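Local coordinates for protein PAN2-PAN3 deadenylation complex catalytic subunit pan2 (Neurospora crassa, PDB 4CZX) that probably serves as the catalytic subunit of the PAN deadenylation complex, shortening mRNA poly(A) tails, and is represented here by its N-terminal WD40 domain, at residues A[267-272]-A[279-284]. Numbering follows the deposited sequence.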
loop_
_atom_site.group_PDB
_atom_site.type_symbol
_atom_site.label_atom_id
_atom_site.label_comp_id
_atom_site.label_asym_id
_atom_site.label_seq_id
_atom_site.Cartn_x
_atom_site.Cartn_y
_atom_site.Cartn_z
ATOM N N GLN A 267 18.403 -39.634 14.293
ATOM C CA GLN A 267 19.348 -40.469 15.022
ATOM C C GLN A 267 20.755 -39.923 14.834
ATOM O O GLN A 267 21.164 -39.618 13.715
ATOM C CB GLN A 267 19.281 -41.923 14.561
ATOM C CG GLN A 267 20.317 -42.807 15.235
ATOM C CD GLN A 267 20.189 -44.268 14.857
ATOM O OE1 GLN A 267 21.065 -45.076 15.173
ATOM N NE2 GLN A 267 19.094 -44.618 14.181
ATOM N N ILE A 268 21.488 -39.798 15.934
ATOM C CA ILE A 268 22.812 -39.192 15.914
ATOM C C ILE A 268 23.872 -40.126 16.501
ATOM O O ILE A 268 23.661 -40.728 17.557
ATOM C CB ILE A 268 22.825 -37.867 16.698
ATOM C CG1 ILE A 268 21.878 -36.852 16.051
ATOM C CG2 ILE A 268 24.229 -37.296 16.782
ATOM C CD1 ILE A 268 21.794 -35.552 16.807
ATOM N N HIS A 269 24.995 -40.262 15.801
ATOM C CA HIS A 269 26.159 -40.960 16.341
ATOM C C HIS A 269 27.295 -39.973 16.541
ATOM O O HIS A 269 27.596 -39.184 15.645
ATOM C CB HIS A 269 26.632 -42.083 15.418
ATOM C CG HIS A 269 25.664 -43.218 15.287
ATOM N ND1 HIS A 269 26.018 -44.430 14.733
ATOM C CD2 HIS A 269 24.358 -43.327 15.627
ATOM C CE1 HIS A 269 24.973 -45.239 14.744
ATOM N NE2 HIS A 269 23.952 -44.592 15.277
ATOM N N VAL A 270 27.918 -40.020 17.715
ATOM C CA VAL A 270 29.125 -39.246 17.964
ATOM C C VAL A 270 30.259 -40.250 17.897
ATOM O O VAL A 270 30.379 -41.114 18.767
ATOM C CB VAL A 270 29.091 -38.518 19.317
ATOM C CG1 VAL A 270 30.361 -37.709 19.513
ATOM C CG2 VAL A 270 27.878 -37.603 19.390
ATOM N N THR A 271 31.060 -40.169 16.840
ATOM C CA THR A 271 31.975 -41.256 16.507
ATOM C C THR A 271 33.401 -40.799 16.272
ATOM O O THR A 271 33.649 -39.884 15.485
ATOM C CB THR A 271 31.515 -41.998 15.239
ATOM O OG1 THR A 271 30.149 -42.400 15.387
ATOM C CG2 THR A 271 32.387 -43.225 14.985
ATOM N N ASP A 272 34.343 -41.448 16.947
ATOM C CA ASP A 272 35.742 -41.162 16.691
ATOM C C ASP A 272 36.132 -41.708 15.329
ATOM O O ASP A 272 35.954 -42.892 15.055
ATOM C CB ASP A 272 36.649 -41.754 17.765
ATOM C CG ASP A 272 38.107 -41.498 17.473
ATOM O OD1 ASP A 272 38.683 -42.262 16.673
ATOM O OD2 ASP A 272 38.673 -40.530 18.022
ATOM N N SER A 279 31.292 -45.411 19.640
ATOM C CA SER A 279 30.514 -44.238 19.309
ATOM C C SER A 279 29.306 -44.152 20.230
ATOM O O SER A 279 28.701 -45.171 20.569
ATOM C CB SER A 279 30.089 -44.266 17.840
ATOM O OG SER A 279 29.392 -45.447 17.509
ATOM N N GLN A 280 28.983 -42.932 20.655
ATOM C CA GLN A 280 27.808 -42.686 21.478
ATOM C C GLN A 280 26.597 -42.488 20.587
ATOM O O GLN A 280 26.647 -41.728 19.621
ATOM C CB GLN A 280 27.997 -41.457 22.376
ATOM C CG GLN A 280 28.991 -41.648 23.509
ATOM C CD GLN A 280 28.640 -40.817 24.735
ATOM O OE1 GLN A 280 28.826 -39.598 24.753
ATOM N NE2 GLN A 280 28.122 -41.479 25.767
ATOM N N VAL A 281 25.511 -43.172 20.917
ATOM C CA VAL A 281 24.284 -43.069 20.143
ATOM C C VAL A 281 23.219 -42.308 20.926
ATOM O O VAL A 281 23.025 -42.537 22.121
ATOM C CB VAL A 281 23.743 -44.464 19.758
ATOM C CG1 VAL A 281 22.484 -44.341 18.914
ATOM C CG2 VAL A 281 24.810 -45.260 19.022
ATOM N N CYS A 282 22.534 -41.394 20.251
ATOM C CA CYS A 282 21.376 -40.756 20.848
ATOM C C CYS A 282 20.299 -40.507 19.799
ATOM O O CYS A 282 20.528 -40.618 18.590
ATOM C CB CYS A 282 21.769 -39.447 21.541
ATOM S SG CYS A 282 22.547 -38.252 20.460
ATOM N N TYR A 283 19.110 -40.189 20.279
ATOM C CA TYR A 283 17.987 -39.967 19.398
ATOM C C TYR A 283 17.378 -38.611 19.698
ATOM O O TYR A 283 17.448 -38.118 20.827
ATOM C CB TYR A 283 16.951 -41.081 19.554
ATOM C CG TYR A 283 17.487 -42.462 19.245
ATOM C CD1 TYR A 283 17.551 -42.927 17.937
ATOM C CD2 TYR A 283 17.922 -43.304 20.260
ATOM C CE1 TYR A 283 18.036 -44.190 17.649
ATOM C CE2 TYR A 283 18.409 -44.565 19.983
ATOM C CZ TYR A 283 18.464 -45.005 18.676
ATOM O OH TYR A 283 18.949 -46.263 18.395
ATOM N N THR A 284 16.818 -37.997 18.667
ATOM C CA THR A 284 16.057 -36.770 18.823
ATOM C C THR A 284 14.643 -37.083 18.355
ATOM O O THR A 284 14.394 -38.169 17.833
ATOM C CB THR A 284 16.667 -35.609 18.027
ATOM O OG1 THR A 284 16.755 -35.970 16.646
ATOM C CG2 THR A 284 18.076 -35.296 18.540
#
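Gln267 runs alongside Tyr283, both side chains pointing the same way off one face of the sheet. Its CG is anti to the backbone N (chi1 176°) and the chain stays extended beyond, which lays the aliphatic part and the amide alongside CD1 and CE1 of the tyrosine ring; CD comes 3.5 Å from Tyr283 CE1, with the amide and ring planes turned 54° apart. The amide oxygen is engaged on the same strand: His269 NE2 donates to Gln267 OE1 over 2.9 Å, and that oxygen sits at the edge of the imidazole, close to its plane. Val281 takes one face of the same ring, CG2 lying 4.0 Å from the centroid of His269 in a CH-pi contact shifted toward the rim. An alanine in place of Gln267 would probably leave His269 NE2 without this acceptor and the imidazole less firmly held in rotation, and would take away the CG and amide contacts along CE1 of the Tyr283 ring. The two strands, 267-272 and 279-283, form a beta hairpin in one blade of the WD40 beta-propeller; strand 258-262 flanks the first, while the short N-terminal strand 2-3 pairs in parallel with the second. Phe242 also meets His269, ring edge to face. On the opposite face Ile268 sets its CB 3.8 Å from Cys282 SG, while its CD1 reaches the methyl CG2 of Thr284, whose hydroxyl is hydrogen-bonded to the Gly266 carbonyl. Ile268 and Cys282 exchange two nearly straight backbone hydrogen bonds, and Val270 and Gln280 another two, the one from Gln280 N being bent to 144°. Toward the turn, Thr271 presses OG1 against Ser279 CB at 3.1 Å.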